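Local coordinates for protein aromatic-amino-acid transaminase TyrB (Burkholderia cenocepacia K56-2Valvano, PDB 4WD2) that probably catalyses the pyridoxal-phosphate-dependent transfer of amino groups between aromatic amino acids and 2-oxo acids, at residues I103-Q107 against V279-L283; T154-Y158 against A169-I174; R330-H334 against R348-G354. All coordinates share one frame; numbering follows the deposited sequence.

Contact 1 of 3, residues I103-Q107 against V279-L283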
loop_
_atom_site.group_PDB
_atom_site.type_symbol
_atom_site.label_atom_id
_atom_site.label_comp_id
_atom_site.label_asym_id
_atom_site.label_seq_id
_atom_site.Cartn_x
_atom_site.Cartn_y
_atom_site.Cartn_z
ATOM N N ILE A 103 15.038 9.025 15.893
ATOM C CA ILE A 103 14.539 8.698 14.555
ATOM C C ILE A 103 13.349 7.748 14.586
ATOM O O ILE A 103 13.465 6.626 15.061
ATOM C CB ILE A 103 15.630 8.043 13.682
ATOM C CG1 ILE A 103 16.901 8.888 13.645
ATOM C CG2 ILE A 103 15.120 7.822 12.263
ATOM C CD1 ILE A 103 18.036 8.191 12.922
ATOM N N ALA A 104 12.206 8.195 14.077
ATOM C CA ALA A 104 11.065 7.305 13.889
ATOM C C ALA A 104 11.129 6.679 12.501
ATOM O O ALA A 104 11.077 7.393 11.504
ATOM C CB ALA A 104 9.741 8.063 14.081
ATOM N N THR A 105 11.250 5.353 12.441
ATOM C CA THR A 105 11.304 4.632 11.165
ATOM C C THR A 105 10.193 3.583 11.027
ATOM O O THR A 105 9.933 2.808 11.956
ATOM C CB THR A 105 12.663 3.926 10.977
ATOM O OG1 THR A 105 13.708 4.901 10.948
ATOM C CG2 THR A 105 12.688 3.129 9.673
ATOM N N LEU A 106 9.534 3.571 9.871
ATOM C CA LEU A 106 8.567 2.524 9.554
ATOM C C LEU A 106 8.731 1.996 8.131
ATOM O O LEU A 106 9.277 2.669 7.249
ATOM C CB LEU A 106 7.130 3.025 9.749
ATOM C CG LEU A 106 6.595 4.052 8.749
ATOM C CD1 LEU A 106 5.096 3.873 8.555
ATOM C CD2 LEU A 106 6.908 5.466 9.215
ATOM N N GLN A 107 8.239 0.779 7.930
ATOM C CA GLN A 107 8.199 0.125 6.633
ATOM C C GLN A 107 7.113 0.740 5.759
ATOM O O GLN A 107 6.015 1.024 6.232
ATOM C CB GLN A 107 7.954 -1.372 6.818
ATOM C CG GLN A 107 7.726 -2.162 5.548
ATOM C CD GLN A 107 7.203 -3.555 5.844
ATOM O OE1 GLN A 107 7.397 -4.075 6.942
ATOM N NE2 GLN A 107 6.526 -4.160 4.870
ATOM N N VAL A 279 5.758 11.078 17.025
ATOM C CA VAL A 279 5.714 11.129 15.570
ATOM C C VAL A 279 5.463 9.732 14.993
ATOM O O VAL A 279 4.629 9.579 14.103
ATOM C CB VAL A 279 7.004 11.730 14.985
ATOM C CG1 VAL A 279 7.126 11.426 13.501
ATOM C CG2 VAL A 279 7.033 13.231 15.225
ATOM N N LEU A 280 6.150 8.715 15.512
ATOM C CA LEU A 280 5.974 7.356 14.991
ATOM C C LEU A 280 4.518 6.914 15.107
ATOM O O LEU A 280 3.977 6.281 14.200
ATOM C CB LEU A 280 6.887 6.357 15.714
ATOM C CG LEU A 280 6.878 4.929 15.142
ATOM C CD1 LEU A 280 7.404 4.903 13.715
ATOM C CD2 LEU A 280 7.666 3.958 16.014
ATOM N N GLY A 281 3.883 7.260 16.222
ATOM C CA GLY A 281 2.486 6.930 16.436
ATOM C C GLY A 281 1.567 7.592 15.423
ATOM O O GLY A 281 0.575 6.997 14.993
ATOM N N GLN A 282 1.878 8.830 15.045
ATOM C CA GLN A 282 1.031 9.539 14.096
ATOM C C GLN A 282 1.324 9.098 12.666
ATOM O O GLN A 282 0.458 9.188 11.798
ATOM C CB GLN A 282 1.191 11.057 14.239
ATOM C CG GLN A 282 0.726 11.596 15.597
ATOM C CD GLN A 282 -0.732 11.268 15.906
ATOM O OE1 GLN A 282 -1.545 11.036 15.002
ATOM N NE2 GLN A 282 -1.070 11.248 17.192
ATOM N N LEU A 283 2.539 8.618 12.421
ATOM C CA LEU A 283 2.840 8.017 11.127
ATOM C C LEU A 283 2.067 6.694 10.993
ATOM O O LEU A 283 1.524 6.389 9.929
ATOM C CB LEU A 283 4.346 7.805 10.961
ATOM C CG LEU A 283 5.219 9.068 10.877
ATOM C CD1 LEU A 283 6.692 8.698 10.950
ATOM C CD2 LEU A 283 4.935 9.869 9.601
#
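A104 and L280 meet through their beta carbons, with A104 CB 3.7 Å from L280 CB. The small methyl lets the helix come close here. V279 CG1 and L283 CD1 lie farther from the same methyl, at 4.3 Å and 4.4 Å from A104 CB. A second apolar pair sits one strand repeat along. L106 CD2 meets L283 CD1 at 3.7 Å, and the two isobutyl groups lie at a slant to each other. L106 CG is wedged between its own backbone N and carbonyl carbon (chi1 71°), which turns CD2 to the helix.

Strand 103-108 is an edge strand, within this chain, of the mixed sheet in the large domain of a fold type I aminotransferase. Helix 273-288 runs at a shallow angle to it, 24° between the segment axes. L283 also packs on L266 and V268 of the adjoining antiparallel strand 264-269.

L280 CD1 reaches the strand backbone, 3.7 Å from T105 O. That oxygen accepts a hydrogen bond from R83. The T105 side chain leaves its backbone away from the helix, and its OG1 bonds to S267. Q282, which does not touch the strand segment, bonds through NE2 to D14 O of the second subunit.

Contact 2 of 3, residues T154-Y158 against A169-I174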
loop_
_atom_site.group_PDB
_atom_site.type_symbol
_atom_site.label_atom_id
_atom_site.label_comp_id
_atom_site.label_asym_id
_atom_site.label_seq_id
_atom_site.Cartn_x
_atom_site.Cartn_y
_atom_site.Cartn_z
ATOM N N THR A 154 8.186 25.315 -7.109
ATOM C CA THR A 154 9.495 24.858 -7.554
ATOM C C THR A 154 10.607 25.808 -7.120
ATOM O O THR A 154 10.357 26.974 -6.812
ATOM C CB THR A 154 9.548 24.700 -9.091
ATOM O OG1 THR A 154 9.543 25.992 -9.710
ATOM C CG2 THR A 154 8.358 23.914 -9.587
ATOM N N TYR A 155 11.831 25.293 -7.080
ATOM C CA TYR A 155 13.017 26.124 -6.908
ATOM C C TYR A 155 13.960 25.851 -8.080
ATOM O O TYR A 155 13.903 24.771 -8.676
ATOM C CB TYR A 155 13.703 25.859 -5.554
ATOM C CG TYR A 155 14.021 24.409 -5.250
ATOM C CD1 TYR A 155 15.129 23.786 -5.811
ATOM C CD2 TYR A 155 13.233 23.673 -4.368
ATOM C CE1 TYR A 155 15.431 22.455 -5.524
ATOM C CE2 TYR A 155 13.525 22.336 -4.081
ATOM C CZ TYR A 155 14.625 21.740 -4.663
ATOM O OH TYR A 155 14.922 20.430 -4.395
ATOM N N PRO A 156 14.805 26.838 -8.439
ATOM C CA PRO A 156 15.752 26.624 -9.542
ATOM C C PRO A 156 16.671 25.448 -9.248
ATOM O O PRO A 156 17.061 25.257 -8.094
ATOM C CB PRO A 156 16.543 27.936 -9.598
ATOM C CG PRO A 156 15.649 28.947 -8.971
ATOM C CD PRO A 156 14.864 28.214 -7.918
ATOM N N TYR A 157 17.012 24.665 -10.264
ATOM C CA TYR A 157 17.880 23.523 -10.030
ATOM C C TYR A 157 18.717 23.220 -11.262
ATOM O O TYR A 157 19.901 23.534 -11.300
ATOM C CB TYR A 157 17.057 22.295 -9.612
ATOM C CG TYR A 157 17.893 21.151 -9.062
ATOM C CD1 TYR A 157 18.309 21.144 -7.740
ATOM C CD2 TYR A 157 18.264 20.084 -9.869
ATOM C CE1 TYR A 157 19.072 20.102 -7.229
ATOM C CE2 TYR A 157 19.034 19.045 -9.375
ATOM C CZ TYR A 157 19.432 19.056 -8.053
ATOM O OH TYR A 157 20.199 18.018 -7.559
ATOM N N TYR A 158 18.102 22.626 -12.277
ATOM C CA TYR A 158 18.855 22.250 -13.468
ATOM C C TYR A 158 19.233 23.479 -14.270
ATOM O O TYR A 158 18.441 24.422 -14.399
ATOM C CB TYR A 158 18.062 21.274 -14.335
ATOM C CG TYR A 158 18.782 20.858 -15.595
ATOM C CD1 TYR A 158 19.858 19.980 -15.545
ATOM C CD2 TYR A 158 18.383 21.340 -16.837
ATOM C CE1 TYR A 158 20.522 19.598 -16.698
ATOM C CE2 TYR A 158 19.040 20.960 -17.998
ATOM C CZ TYR A 158 20.106 20.091 -17.920
ATOM O OH TYR A 158 20.755 19.710 -19.070
ATOM N N ALA A 169 21.172 30.106 -7.426
ATOM C CA ALA A 169 19.746 30.401 -7.562
ATOM C C ALA A 169 18.898 29.480 -6.685
ATOM O O ALA A 169 17.911 29.915 -6.091
ATOM C CB ALA A 169 19.313 30.295 -9.021
ATOM N N MET A 170 19.283 28.208 -6.620
ATOM C CA MET A 170 18.639 27.235 -5.745
ATOM C C MET A 170 18.712 27.664 -4.284
ATOM O O MET A 170 17.705 27.658 -3.574
ATOM C CB MET A 170 19.285 25.858 -5.903
ATOM C CG MET A 170 18.810 24.859 -4.870
ATOM S SD MET A 170 19.694 23.288 -4.861
ATOM C CE MET A 170 18.708 22.388 -3.658
ATOM N N LEU A 171 19.909 28.046 -3.845
ATOM C CA LEU A 171 20.148 28.433 -2.460
ATOM C C LEU A 171 19.407 29.723 -2.089
ATOM O O LEU A 171 18.834 29.832 -1.003
ATOM C CB LEU A 171 21.657 28.593 -2.211
ATOM C CG LEU A 171 22.100 28.771 -0.758
ATOM C CD1 LEU A 171 21.786 27.526 0.058
ATOM C CD2 LEU A 171 23.591 29.120 -0.669
ATOM N N ALA A 172 19.406 30.694 -2.996
ATOM C CA ALA A 172 18.719 31.959 -2.747
ATOM C C ALA A 172 17.193 31.785 -2.695
ATOM O O ALA A 172 16.518 32.414 -1.875
ATOM C CB ALA A 172 19.102 32.985 -3.806
ATOM N N ALA A 173 16.648 30.938 -3.563
ATOM C CA ALA A 173 15.212 30.681 -3.550
ATOM C C ALA A 173 14.792 30.009 -2.242
ATOM O O ALA A 173 13.785 30.380 -1.634
ATOM C CB ALA A 173 14.811 29.826 -4.740
ATOM N N ILE A 174 15.568 29.020 -1.809
ATOM C CA ILE A 174 15.250 28.281 -0.593
ATOM C C ILE A 174 15.455 29.156 0.646
ATOM O O ILE A 174 14.676 29.082 1.599
ATOM C CB ILE A 174 16.092 26.992 -0.496
ATOM C CG1 ILE A 174 15.654 26.011 -1.595
ATOM C CG2 ILE A 174 15.946 26.353 0.878
ATOM C CD1 ILE A 174 16.469 24.734 -1.661
#
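M170 extends from the helix alongside the rings of Y155 and Y157. Its CG is anti to the backbone N (chi1 171°), and the chain stays extended to CE. It therefore points the same way as both rings do. M170 SD is 3.8 Å from Y157 CD1. The sulfur makes a Met-aromatic contact with each ring, M170 SD being 5.0 Å from the Y157 centroid and 5.4 Å from the Y155 centroid. It approaches both obliquely. M170 CE adds a carbon contact, 3.8 Å from Y155 CE1.

I174 reaches the Y155 ring differently. Its CD1 sits over the centre of one face, 4.3 Å from the Y155 centroid and 7° off the ring normal. This is a CH-pi contact. Y157 CD1 lies at the edge of the same ring, in its plane.

P156 packs against the methyls of A169 and A173 at the more open side of the contact. P156 CD is 3.6 Å from A173 CB, and P156 CB is 3.7 Å from A169 CB. The two alanines are one turn apart and leave room for the proline ring. P156 O faces M170 CB at 3.2 Å, a tight approach. This buried oxygen has no hydrogen-bond partner in the model.

The next shell fixes the rings. Y155 OH bonds to L184 O, and Y157 OH bonds to V195 O. The Y157 ring also stacks with H190. On the helix side, L205 of helix 199-211 packs on M170 and I174.

Strand 152-159 and helix 167-175 run roughly antiparallel, 139° between the segment axes. The helix leads on to strand 182-186, which is parallel to 152-159 and separated from it by strand 131-135. This is a beta-alpha-beta crossover in the large domain of the fold type I aminotransferases.

Contact 3 of 3, residues R330-H334 against R348-G354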
loop_
_atom_site.group_PDB
_atom_site.type_symbol
_atom_site.label_atom_id
_atom_site.label_comp_id
_atom_site.label_asym_id
_atom_site.label_seq_id
_atom_site.Cartn_x
_atom_site.Cartn_y
_atom_site.Cartn_z
ATOM N N ARG A 330 28.823 5.541 -18.680
ATOM C CA ARG A 330 28.958 6.990 -18.785
ATOM C C ARG A 330 30.259 7.342 -19.502
ATOM O O ARG A 330 30.271 8.168 -20.412
ATOM C CB ARG A 330 28.906 7.646 -17.402
ATOM C CG ARG A 330 27.510 7.659 -16.779
ATOM C CD ARG A 330 27.482 8.457 -15.479
ATOM N NE ARG A 330 26.127 8.564 -14.941
ATOM C CZ ARG A 330 25.206 9.402 -15.408
ATOM N NH1 ARG A 330 25.493 10.208 -16.423
ATOM N NH2 ARG A 330 23.998 9.429 -14.866
ATOM N N GLN A 331 31.349 6.699 -19.098
ATOM C CA GLN A 331 32.639 6.949 -19.726
ATOM C C GLN A 331 32.648 6.473 -21.185
ATOM O O GLN A 331 33.190 7.156 -22.052
ATOM C CB GLN A 331 33.764 6.279 -18.931
ATOM C CG GLN A 331 35.168 6.746 -19.327
ATOM C CD GLN A 331 35.447 8.188 -18.920
ATOM O OE1 GLN A 331 35.567 8.498 -17.730
ATOM N NE2 GLN A 331 35.538 9.078 -19.904
ATOM N N SER A 332 32.025 5.321 -21.455
ATOM C CA SER A 332 31.988 4.756 -22.804
ATOM C C SER A 332 31.218 5.638 -23.773
ATOM O O SER A 332 31.670 5.853 -24.898
ATOM C CB SER A 332 31.379 3.350 -22.802
ATOM O OG SER A 332 32.152 2.451 -22.025
ATOM N N ILE A 333 30.063 6.152 -23.352
ATOM C CA ILE A 333 29.293 7.024 -24.236
ATOM C C ILE A 333 30.019 8.366 -24.387
ATOM O O ILE A 333 30.079 8.909 -25.487
ATOM C CB ILE A 333 27.821 7.232 -23.751
ATOM C CG1 ILE A 333 26.967 7.814 -24.883
ATOM C CG2 ILE A 333 27.737 8.116 -22.521
ATOM C CD1 ILE A 333 25.498 7.809 -24.585
ATOM N N HIS A 334 30.602 8.872 -23.298
ATOM C CA HIS A 334 31.400 10.094 -23.357
ATOM C C HIS A 334 32.494 9.986 -24.417
ATOM O O HIS A 334 32.606 10.841 -25.296
ATOM C CB HIS A 334 32.030 10.403 -21.992
ATOM C CG HIS A 334 33.014 11.537 -22.020
ATOM N ND1 HIS A 334 34.325 11.374 -22.405
ATOM C CD2 HIS A 334 32.869 12.847 -21.712
ATOM C CE1 HIS A 334 34.949 12.538 -22.338
ATOM N NE2 HIS A 334 34.089 13.447 -21.920
ATOM N N ARG A 348 28.779 16.624 -19.177
ATOM C CA ARG A 348 27.573 16.248 -18.447
ATOM C C ARG A 348 27.440 14.736 -18.292
ATOM O O ARG A 348 26.976 14.265 -17.259
ATOM C CB ARG A 348 26.317 16.821 -19.125
ATOM C CG ARG A 348 25.923 16.184 -20.451
ATOM C CD ARG A 348 24.645 16.811 -21.001
ATOM N NE ARG A 348 24.829 18.234 -21.280
ATOM C CZ ARG A 348 23.860 19.145 -21.266
ATOM N NH1 ARG A 348 22.613 18.800 -20.974
ATOM N NH2 ARG A 348 24.144 20.410 -21.533
ATOM N N TYR A 349 27.871 13.977 -19.299
ATOM C CA TYR A 349 27.720 12.520 -19.274
ATOM C C TYR A 349 28.530 11.840 -18.178
ATOM O O TYR A 349 28.153 10.776 -17.705
ATOM C CB TYR A 349 28.091 11.920 -20.628
ATOM C CG TYR A 349 27.060 12.236 -21.677
ATOM C CD1 TYR A 349 25.917 11.451 -21.811
ATOM C CD2 TYR A 349 27.206 13.339 -22.509
ATOM C CE1 TYR A 349 24.956 11.749 -22.757
ATOM C CE2 TYR A 349 26.250 13.647 -23.455
ATOM C CZ TYR A 349 25.129 12.847 -23.577
ATOM O OH TYR A 349 24.180 13.150 -24.522
ATOM N N VAL A 350 29.636 12.451 -17.771
ATOM C CA VAL A 350 30.459 11.870 -16.720
ATOM C C VAL A 350 30.299 12.618 -15.401
ATOM O O VAL A 350 30.665 12.095 -14.343
ATOM C CB VAL A 350 31.952 11.838 -17.120
ATOM C CG1 VAL A 350 32.200 10.745 -18.156
ATOM C CG2 VAL A 350 32.399 13.192 -17.639
ATOM N N LYS A 351 29.749 13.832 -15.470
ATOM C CA LYS A 351 29.519 14.661 -14.283
ATOM C C LYS A 351 28.181 14.337 -13.631
ATOM O O LYS A 351 28.058 14.327 -12.409
ATOM C CB LYS A 351 29.569 16.149 -14.637
ATOM N N GLN A 352 27.174 14.068 -14.450
ATOM C CA GLN A 352 25.884 13.663 -13.916
ATOM C C GLN A 352 26.005 12.260 -13.332
ATOM O O GLN A 352 26.968 11.543 -13.614
ATOM C CB GLN A 352 24.805 13.743 -14.999
ATOM C CG GLN A 352 24.528 15.183 -15.413
ATOM C CD GLN A 352 23.610 15.292 -16.603
ATOM O OE1 GLN A 352 23.254 14.288 -17.220
ATOM N NE2 GLN A 352 23.215 16.519 -16.934
ATOM N N ARG A 353 25.055 11.880 -12.485
ATOM C CA ARG A 353 25.193 10.642 -11.717
ATOM C C ARG A 353 23.891 9.861 -11.568
ATOM O O ARG A 353 22.801 10.429 -11.644
ATOM C CB ARG A 353 25.756 10.946 -10.325
ATOM C CG ARG A 353 27.200 11.406 -10.319
ATOM C CD ARG A 353 27.798 11.266 -8.933
ATOM N NE ARG A 353 26.924 11.842 -7.915
ATOM C CZ ARG A 353 27.133 11.742 -6.607
ATOM N NH1 ARG A 353 28.196 11.088 -6.153
ATOM N NH2 ARG A 353 26.282 12.298 -5.753
ATOM N N GLY A 354 24.019 8.556 -11.341
ATOM C CA GLY A 354 22.866 7.699 -11.134
ATOM C C GLY A 354 22.374 7.111 -12.436
ATOM O O GLY A 354 23.130 6.999 -13.392
HETATM O O HOH W 1 26.598 7.431 -12.289
#
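R330 NH1 is held by two acceptors, Y349 O at 3.0 Å from NH1 and T357 OG1. The bond to Y349 O is nearly straight (162°) and lies in the guanidinium plane. R330 NH2 also has two acceptors, G354 O at 3.0 Å from NH2 and F356 O. The G354 bond is tilted from the plane by 20°. In both carbonyl bonds within the contact the nitrogen stands above the carbonyl plane. A water accepts from R330 NE at 2.9 Å and from G354 N. Q352 O lies over the centre of one guanidinium face, 3.3 Å from R330 CZ; the angles at NE and NH1 are too poor for a hydrogen bond.

The guanidinium thus sits where helix 348-351 ends and the chain turns toward strand 356-358. The carbonyls gathered there probably stabilise its positive charge. Helix 309-338, which carries R330, is the long helix that joins the large and small domains in this family. The extended R330 chain, from CG to NE, carries the charge across to the small-domain turn.

I333 CG2 meets Y349 CD1 at 3.9 Å, obliquely to the ring. V350 CG1 is 3.9 Å from H334 CB. Q352 OE1 bonds to the same T357 hydroxyl that R330 NH1 uses.

Contacts 1 and 2 involve the same mixed sheet. Their centres are 30 Å apart, and their nearest atoms are about 20 Å apart. Contact 3 lies on the opposite side of the chain's centre from contact 1, with 38 Å between centres. Contacts 2 and 3 do touch, although their centres are 24 Å apart. Y158 OH and R348 NH1 come within 2.8 Å of each other, and Y158 CE1 packs near Q352 NE2. K254, seen as its pyridoxal-phosphate adduct, follows strand 246-251 of the sheet shared by contacts 1 and 2. Near contact 1, a glycerol, probably from the crystallisation liquor, lies about 3 Å from the L280 side chain.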